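Local coordinates for protein AimR transcriptional regulator (Bacillus phage phi3T, PDB 5ZVV) that activates transcription of the phage aimX locus as a homodimer and turns into an inactive monomer on binding the arbitrium peptide, tipping infection toward lysogeny, at residues Q63-S66 / E67-E71; N75-C78 / A79-V83; T93-D96 / K97-N101; L119-K122 / L123-E127. All coordinates share one frame; numbering follows the deposited sequence.

Interaction 1. Residues Q63-S66 / E67-E71; sequences QLLS and EYFLE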
# COMPACT_ATOMS: atom_id res chain seq x y z
N GLN A 63 -2.26 -4.65 38.28
CA GLN A 63 -1.68 -5.63 39.19
C GLN A 63 -2.73 -6.63 39.66
O GLN A 63 -2.54 -7.85 39.55
CB GLN A 63 -1.04 -4.91 40.38
CG GLN A 63 0.20 -4.09 40.03
CD GLN A 63 -0.11 -2.73 39.42
OE1 GLN A 63 -1.25 -2.26 39.46
NE2 GLN A 63 0.90 -2.08 38.85
N LEU A 64 -3.86 -6.13 40.17
CA LEU A 64 -4.93 -7.01 40.63
C LEU A 64 -5.39 -7.94 39.52
O LEU A 64 -5.49 -9.16 39.72
CB LEU A 64 -6.10 -6.17 41.15
CG LEU A 64 -5.80 -5.17 42.26
CD1 LEU A 64 -7.07 -4.52 42.76
CD2 LEU A 64 -5.04 -5.85 43.40
N LEU A 65 -5.67 -7.39 38.34
CA LEU A 65 -6.12 -8.21 37.22
C LEU A 65 -5.00 -9.06 36.66
O LEU A 65 -5.27 -10.10 36.03
CB LEU A 65 -6.71 -7.33 36.12
CG LEU A 65 -8.04 -6.65 36.48
CD1 LEU A 65 -8.53 -5.80 35.32
CD2 LEU A 65 -9.07 -7.69 36.86
N SER A 66 -3.74 -8.66 36.85
CA SER A 66 -2.63 -9.52 36.49
C SER A 66 -2.64 -10.79 37.33
O SER A 66 -2.35 -11.88 36.83
CB SER A 66 -1.31 -8.77 36.64
OG SER A 66 -0.21 -9.61 36.34
N GLU A 67 -2.98 -10.66 38.61
CA GLU A 67 -3.11 -11.85 39.45
C GLU A 67 -4.39 -12.63 39.14
O GLU A 67 -4.39 -13.86 39.15
CB GLU A 67 -3.06 -11.46 40.92
CG GLU A 67 -3.13 -12.62 41.89
CD GLU A 67 -3.00 -12.18 43.34
OE1 GLU A 67 -2.95 -10.95 43.59
OE2 GLU A 67 -2.95 -13.05 44.23
N TYR A 68 -5.47 -11.91 38.84
CA TYR A 68 -6.78 -12.55 38.68
C TYR A 68 -6.87 -13.32 37.37
O TYR A 68 -7.37 -14.46 37.35
CB TYR A 68 -7.87 -11.49 38.77
CG TYR A 68 -9.28 -12.03 38.76
CD1 TYR A 68 -9.92 -12.37 39.95
CD2 TYR A 68 -9.98 -12.19 37.58
CE1 TYR A 68 -11.20 -12.86 39.96
CE2 TYR A 68 -11.27 -12.69 37.57
CZ TYR A 68 -11.88 -13.02 38.77
OH TYR A 68 -13.16 -13.51 38.77
N PHE A 69 -6.40 -12.73 36.28
CA PHE A 69 -6.55 -13.35 34.96
C PHE A 69 -5.82 -14.68 34.88
O PHE A 69 -6.29 -15.61 34.22
CB PHE A 69 -6.03 -12.40 33.87
CG PHE A 69 -6.97 -11.28 33.54
CD1 PHE A 69 -8.27 -11.26 34.03
CD2 PHE A 69 -6.56 -10.24 32.73
CE1 PHE A 69 -9.13 -10.23 33.72
CE2 PHE A 69 -7.42 -9.20 32.41
CZ PHE A 69 -8.70 -9.20 32.91
N LEU A 70 -4.67 -14.79 35.55
CA LEU A 70 -3.89 -16.02 35.50
C LEU A 70 -4.56 -17.17 36.24
O LEU A 70 -4.09 -18.31 36.13
CB LEU A 70 -2.49 -15.78 36.07
CG LEU A 70 -1.62 -14.81 35.27
CD1 LEU A 70 -0.26 -14.64 35.92
CD2 LEU A 70 -1.48 -15.27 33.82
N GLU A 71 -5.64 -16.91 36.98
CA GLU A 71 -6.39 -17.96 37.65
C GLU A 71 -7.60 -18.43 36.87
O GLU A 71 -8.23 -19.42 37.27
CB GLU A 71 -6.83 -17.48 39.05
CG GLU A 71 -5.67 -17.18 39.99
CD GLU A 71 -4.75 -18.37 40.20
OE1 GLU A 71 -5.24 -19.51 40.23
OE2 GLU A 71 -3.52 -18.16 40.33

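Interaction 2. Residues N75-C78 / A79-V83; sequences NKKC and ARQSV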
# COMPACT_ATOMS: atom_id res chain seq x y z
N ASN A 75 -9.50 -22.85 29.25
CA ASN A 75 -10.32 -23.51 28.25
C ASN A 75 -11.63 -22.79 27.97
O ASN A 75 -12.39 -23.25 27.11
CB ASN A 75 -10.63 -24.95 28.69
CG ASN A 75 -9.37 -25.79 28.88
OD1 ASN A 75 -8.51 -25.84 28.01
ND2 ASN A 75 -9.28 -26.44 30.03
N LYS A 76 -11.92 -21.69 28.65
CA LYS A 76 -13.25 -21.09 28.63
C LYS A 76 -13.19 -19.63 28.16
O LYS A 76 -12.12 -19.07 27.91
CB LYS A 76 -13.91 -21.21 30.00
CG LYS A 76 -14.22 -22.65 30.40
CD LYS A 76 -15.00 -22.71 31.69
CE LYS A 76 -15.59 -24.10 31.92
NZ LYS A 76 -14.53 -25.14 32.07
N LYS A 77 -14.38 -19.03 28.06
CA LYS A 77 -14.52 -17.71 27.44
C LYS A 77 -13.82 -16.62 28.25
O LYS A 77 -13.26 -15.68 27.68
CB LYS A 77 -16.00 -17.38 27.26
CG LYS A 77 -16.33 -15.90 27.25
CD LYS A 77 -17.78 -15.64 27.62
CE LYS A 77 -18.72 -15.87 26.44
NZ LYS A 77 -18.45 -14.91 25.34
N CYS A 78 -13.85 -16.73 29.58
CA CYS A 78 -13.26 -15.70 30.43
C CYS A 78 -11.78 -15.48 30.12
O CYS A 78 -11.30 -14.35 30.17
CB CYS A 78 -13.44 -16.06 31.90
SG CYS A 78 -14.86 -15.27 32.68
N ALA A 79 -11.06 -16.55 29.80
CA ALA A 79 -9.64 -16.41 29.49
C ALA A 79 -9.43 -15.67 28.17
O ALA A 79 -8.50 -14.86 28.05
CB ALA A 79 -8.97 -17.78 29.45
N ARG A 80 -10.28 -15.93 27.18
CA ARG A 80 -10.18 -15.23 25.90
C ARG A 80 -10.48 -13.74 26.08
O ARG A 80 -9.73 -12.87 25.60
CB ARG A 80 -11.14 -15.87 24.90
CG ARG A 80 -11.08 -17.39 24.90
CD ARG A 80 -11.96 -18.02 23.83
NE ARG A 80 -12.09 -19.45 24.06
CZ ARG A 80 -13.21 -20.06 24.45
NH1 ARG A 80 -14.32 -19.35 24.63
NH2 ARG A 80 -13.23 -21.37 24.65
N GLN A 81 -11.59 -13.43 26.77
CA GLN A 81 -11.86 -12.05 27.14
C GLN A 81 -10.65 -11.44 27.85
O GLN A 81 -10.29 -10.29 27.58
CB GLN A 81 -13.09 -11.98 28.04
CG GLN A 81 -14.38 -12.39 27.35
CD GLN A 81 -15.58 -12.34 28.28
OE1 GLN A 81 -15.49 -12.74 29.44
NE2 GLN A 81 -16.71 -11.86 27.78
N SER A 82 -10.01 -12.21 28.72
CA SER A 82 -8.87 -11.69 29.47
C SER A 82 -7.71 -11.36 28.55
O SER A 82 -7.01 -10.36 28.77
CB SER A 82 -8.44 -12.68 30.55
OG SER A 82 -7.54 -13.64 30.04
N VAL A 83 -7.48 -12.17 27.51
CA VAL A 83 -6.37 -11.85 26.62
C VAL A 83 -6.67 -10.59 25.82
O VAL A 83 -5.77 -9.77 25.58
CB VAL A 83 -6.03 -13.05 25.70
CG1 VAL A 83 -6.90 -13.09 24.45
CG2 VAL A 83 -4.56 -12.99 25.30

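Interaction 3. Residues T93-D96 / K97-N101; sequences TLTD and KIIIN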
# COMPACT_ATOMS: atom_id res chain seq x y z
N THR A 93 3.40 -8.18 29.29
CA THR A 93 3.86 -9.34 30.06
C THR A 93 2.69 -10.27 30.37
O THR A 93 2.72 -11.48 30.06
CB THR A 93 4.53 -8.87 31.35
OG1 THR A 93 5.58 -7.94 31.03
CG2 THR A 93 5.12 -10.04 32.12
N LEU A 94 1.64 -9.72 30.98
CA LEU A 94 0.43 -10.48 31.24
C LEU A 94 -0.15 -11.05 29.95
O LEU A 94 -0.55 -12.22 29.91
CB LEU A 94 -0.60 -9.58 31.93
CG LEU A 94 -1.96 -10.20 32.27
CD1 LEU A 94 -1.79 -11.36 33.23
CD2 LEU A 94 -2.88 -9.15 32.86
N THR A 95 -0.18 -10.24 28.88
CA THR A 95 -0.74 -10.70 27.62
C THR A 95 -0.03 -11.95 27.11
O THR A 95 -0.67 -12.90 26.67
CB THR A 95 -0.67 -9.59 26.57
OG1 THR A 95 -1.45 -8.46 26.99
CG2 THR A 95 -1.20 -10.09 25.23
N ASP A 96 1.31 -11.96 27.19
CA ASP A 96 2.05 -13.11 26.69
C ASP A 96 1.87 -14.33 27.58
O ASP A 96 1.78 -15.46 27.07
CB ASP A 96 3.53 -12.75 26.54
CG ASP A 96 3.77 -11.70 25.47
OD1 ASP A 96 2.93 -11.59 24.55
OD2 ASP A 96 4.79 -10.98 25.55
N LYS A 97 1.80 -14.13 28.90
CA LYS A 97 1.50 -15.25 29.78
C LYS A 97 0.14 -15.87 29.44
O LYS A 97 0.01 -17.10 29.32
CB LYS A 97 1.55 -14.80 31.24
CG LYS A 97 2.94 -14.41 31.71
CD LYS A 97 2.92 -13.88 33.14
CE LYS A 97 4.29 -13.38 33.55
NZ LYS A 97 4.28 -12.77 34.91
N ILE A 98 -0.88 -15.02 29.27
CA ILE A 98 -2.21 -15.52 28.93
C ILE A 98 -2.20 -16.21 27.57
O ILE A 98 -2.89 -17.21 27.37
CB ILE A 98 -3.24 -14.37 28.97
CG1 ILE A 98 -3.30 -13.76 30.38
CG2 ILE A 98 -4.61 -14.87 28.56
CD1 ILE A 98 -4.29 -12.63 30.50
N ILE A 99 -1.42 -15.69 26.62
CA ILE A 99 -1.33 -16.33 25.31
C ILE A 99 -0.75 -17.73 25.44
O ILE A 99 -1.22 -18.67 24.79
CB ILE A 99 -0.50 -15.46 24.34
CG1 ILE A 99 -1.27 -14.21 23.94
CG2 ILE A 99 -0.11 -16.26 23.10
CD1 ILE A 99 -0.52 -13.32 22.99
N ILE A 100 0.26 -17.89 26.30
CA ILE A 100 0.80 -19.23 26.55
C ILE A 100 -0.27 -20.14 27.14
O ILE A 100 -0.43 -21.29 26.71
CB ILE A 100 2.04 -19.14 27.46
CG1 ILE A 100 3.21 -18.49 26.71
CG2 ILE A 100 2.43 -20.52 27.98
CD1 ILE A 100 4.39 -18.14 27.58
N ASN A 101 -1.01 -19.65 28.14
CA ASN A 101 -2.06 -20.47 28.74
C ASN A 101 -3.12 -20.87 27.72
O ASN A 101 -3.62 -22.00 27.74
CB ASN A 101 -2.70 -19.75 29.92
CG ASN A 101 -1.77 -19.63 31.11
OD1 ASN A 101 -0.75 -20.31 31.19
ND2 ASN A 101 -2.11 -18.75 32.05

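Interaction 4. Residues L119-K122 / L123-E127; sequences LHRK and LNKNE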
# COMPACT_ATOMS: atom_id res chain seq x y z
N LEU A 119 0.32 -14.43 16.98
CA LEU A 119 0.71 -13.77 15.73
C LEU A 119 0.67 -12.25 15.87
O LEU A 119 1.58 -11.55 15.41
CB LEU A 119 -0.19 -14.22 14.59
CG LEU A 119 -0.11 -15.68 14.15
CD1 LEU A 119 -1.08 -15.94 13.01
CD2 LEU A 119 1.31 -16.04 13.74
N HIS A 120 -0.39 -11.74 16.50
CA HIS A 120 -0.52 -10.30 16.75
C HIS A 120 0.70 -9.77 17.49
O HIS A 120 1.28 -8.74 17.12
CB HIS A 120 -1.80 -10.05 17.55
CG HIS A 120 -1.97 -8.64 18.02
ND1 HIS A 120 -1.86 -7.55 17.18
CD2 HIS A 120 -2.27 -8.14 19.24
CE1 HIS A 120 -2.07 -6.45 17.87
NE2 HIS A 120 -2.32 -6.77 19.12
N ARG A 121 1.12 -10.48 18.54
CA ARG A 121 2.25 -10.04 19.35
C ARG A 121 3.56 -10.16 18.59
O ARG A 121 4.45 -9.30 18.73
CB ARG A 121 2.29 -10.84 20.65
CG ARG A 121 1.17 -10.49 21.60
CD ARG A 121 1.36 -9.09 22.15
NE ARG A 121 2.53 -9.03 23.02
CZ ARG A 121 3.32 -7.97 23.15
NH1 ARG A 121 3.09 -6.88 22.44
NH2 ARG A 121 4.36 -8.02 23.97
N LYS A 122 3.72 -11.21 17.79
CA LYS A 122 4.91 -11.33 16.96
C LYS A 122 4.99 -10.20 15.94
O LYS A 122 6.09 -9.75 15.59
CB LYS A 122 4.95 -12.69 16.27
CG LYS A 122 5.22 -13.85 17.22
CD LYS A 122 5.21 -15.18 16.48
CE LYS A 122 5.45 -16.33 17.43
NZ LYS A 122 5.35 -17.65 16.73
N LEU A 123 3.84 -9.73 15.46
CA LEU A 123 3.83 -8.56 14.59
C LEU A 123 4.19 -7.30 15.35
O LEU A 123 4.91 -6.44 14.83
CB LEU A 123 2.46 -8.41 13.92
CG LEU A 123 2.14 -9.35 12.76
CD1 LEU A 123 0.67 -9.24 12.37
CD2 LEU A 123 3.03 -9.05 11.56
N ASN A 124 3.70 -7.17 16.59
CA ASN A 124 4.06 -6.01 17.41
C ASN A 124 5.57 -5.92 17.60
O ASN A 124 6.14 -4.83 17.52
CB ASN A 124 3.36 -6.08 18.77
CG ASN A 124 1.85 -6.03 18.66
OD1 ASN A 124 1.13 -6.42 19.58
ND2 ASN A 124 1.34 -5.55 17.52
N LYS A 125 6.22 -7.05 17.85
CA LYS A 125 7.66 -7.09 18.08
C LYS A 125 8.47 -7.21 16.79
O LYS A 125 9.70 -7.28 16.85
CB LYS A 125 8.01 -8.27 19.00
CG LYS A 125 7.23 -8.32 20.30
CD LYS A 125 7.42 -9.67 20.96
CE LYS A 125 6.64 -9.79 22.25
NZ LYS A 125 6.75 -11.16 22.82
N ASN A 126 7.80 -7.24 15.63
CA ASN A 126 8.46 -7.45 14.34
C ASN A 126 9.28 -8.75 14.34
O ASN A 126 10.40 -8.81 13.82
CB ASN A 126 9.33 -6.25 13.95
CG ASN A 126 9.76 -6.28 12.50
OD1 ASN A 126 9.29 -7.12 11.72
ND2 ASN A 126 10.64 -5.37 12.12
N GLU A 127 8.72 -9.79 14.95
CA GLU A 127 9.35 -11.11 14.98
C GLU A 127 8.80 -12.03 13.90
O GLU A 127 9.27 -13.17 13.78
CB GLU A 127 9.16 -11.75 16.36
CG GLU A 127 9.88 -11.02 17.48
CD GLU A 127 9.54 -11.57 18.85
OE1 GLU A 127 8.56 -12.33 18.96
OE2 GLU A 127 10.26 -11.24 19.82

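Interaction 1. Residues Q63-S66 / E67-E71
L65 sets its CB over one face of the F69 ring, one helical turn further along helix 61-69. That CB stands 4.3 Å from the centroid of the F69 ring, only 13° off the ring normal, which makes this a CH-pi contact through the face, shifted somewhat toward the rim. The branch tips overhang the rim, CD2 of L65 4.0 Å from CE1 of F69 and CD1 beside CZ. Below them the two residues are tied by the backbone, F69 N donating to L65 O at 2.9 Å. This is an i to i+4 pair on the inner side of a helix in an all-helical repeat fold of the TPR clan; L50 and V53 of helix 47-56 pack on L65, while Y85 of helix 77-88 touches both residues. Y68 swings its ring away from L65, its chi1 of -174° putting CG opposite the backbone N, and L65 CD2 comes no closer than 4.4 Å to Y68 CB. The Y68 side chain packs instead on M43 and L49. On the other flank L70 bends back over the preceding turn, its CG 3.4 Å from S66 O, and L94 of helix 92-103 touches both L70 and S66.

Interaction 2. Residues N75-C78 / A79-V83
R80 folds its guanidinium back over the backbone at the start of its own helix, so that one face of it lies on the K76-K77 peptide. The K76 carbonyl carbon sits 3.6 Å above the guanidinium plane, toward its rim, and R80 NH1 comes within 3.3 Å of K77 CA. An extended run from CG to NE carries the group back this far, with CG set beside the backbone N (chi1 -45°). The polar end is turned toward the start of helix 108-124, where N107, just ahead of it, and S110 offer weak hydrogen bonds to NH2 and NE, and W113 touches the side chain. Helix 77-88 begins with K76 as its N-cap residue; the bond from A79 N to K76 O is weak, and the first straight i to i+4 bond runs from Q81 N to K77 O at 2.9 Å. Beside that bond K77 and Q81 cross at a slant, the aliphatic part of the lysine lying against the amide: K77 CG is 3.8 Å from Q81 CD. The amide is fixed at both ends by the loop before helix 47-56, OE1 accepting from L46 N and NE2 donating to N45 OD1. S82 OG donates to A79 O, at a modelled 2.5 Å probably too short to take literally; V83 N uses the same carbonyl. M43 and L46 pack against C78.

Interaction 3. Residues T93-D96 / K97-N101
T95 O takes the backbone N-H of I99 at 2.9 Å, and the I99 side chain leans over the same oxygen, CG1 approaching to 3.1 Å. With CG1 set beside its backbone N (chi1 -72°), I99 is directed back along the helix, and its CD1 meets T95 CG2 at 4.0 Å. The neighbouring i to i+4 pair repeats the pattern with larger groups. I98 N bonds to L94 O in a nearly linear arrangement, with an N-H...O angle of 169°, and I98 CD1 rests on L94 CG at 3.8 Å. L94 carries its CG anti to the backbone N (chi1 179°), which sends its branches toward the isoleucine; the two side chains meet at a slant. On the exposed flank T93 and K97 run side by side in the same direction, the T93 methyl CG2 lying 3.7 Å from K97 CE, so the lysine offers its aliphatic part here. D96 and I99 also lie alongside each other, but the carboxylate is taken up elsewhere: OD1 forms a salt bridge with R121 NE. The T95 hydroxyl is likewise engaged, by S86 OG and W91 O. Helix 92-103 belongs to the all-helical, TPR-clan fold and is wedged between three others: L94 and I98 face F69 of helix 61-69, I98 also meets S82 and V83 of helix 77-88, and I99 packs on Y117 and R121 of helix 108-124.

Interaction 4. Residues L119-K122 / L123-E127
R121 bends at both chi2 and chi3 (-69° and -68°), curling its guanidinium toward the C-terminal turn of helix 108-124, where N124 and K125 meet it. N124 OD1 comes in at the edge, near the guanidinium plane, and receives a weak hydrogen bond from NH1 at 3.5 Å. K125 instead passes over a face, its CE 3.4 Å from R121 NH2. The same amide oxygen of N124 also lies 3.5 Å above the plane of the H120 ring, toward its rim; ring and amide planes stand 82° apart, and the histidine reaches this place because its CG is anti to the backbone N. F150 meets the H120 ring edge-to-face, and D87 takes a weak bond from NE2. The helix closes with a Schellman motif: N126 adopts a positive phi, N126 N bonds to L123 O, and E127 N turns back to K122 O at 2.7 Å. R121 NH2 and K125 NZ are 4.1 Å apart, and D96 of helix 92-103 is their shared partner, K125 NZ adding a long, weak ion pair to it. The D96 carboxylate probably draws the two basic groups together, and its negative charge would help to keep both protonated.

The four contacts follow one another along four successive helices, and each touches the next. Interaction 1 meets interaction 2 where F69 CG lies 3.6 Å from S82 CB, and interaction 3 where F69 CB lies 3.8 Å from I98 CD1. I98 also touches interaction 2, its CG2 3.7 Å from V83 CB, so interactions 1, 2 and 3 enclose one apolar cluster with centres 11 to 12 Å apart. Interaction 4 joins through interaction 3 alone, by the D96-R121 salt bridge and by I99 CD1, 3.6 Å from R121 CG. Its nearest atoms stay about 13 Å from interaction 1 and about 7 Å from interaction 2. The other subunit touches none of them.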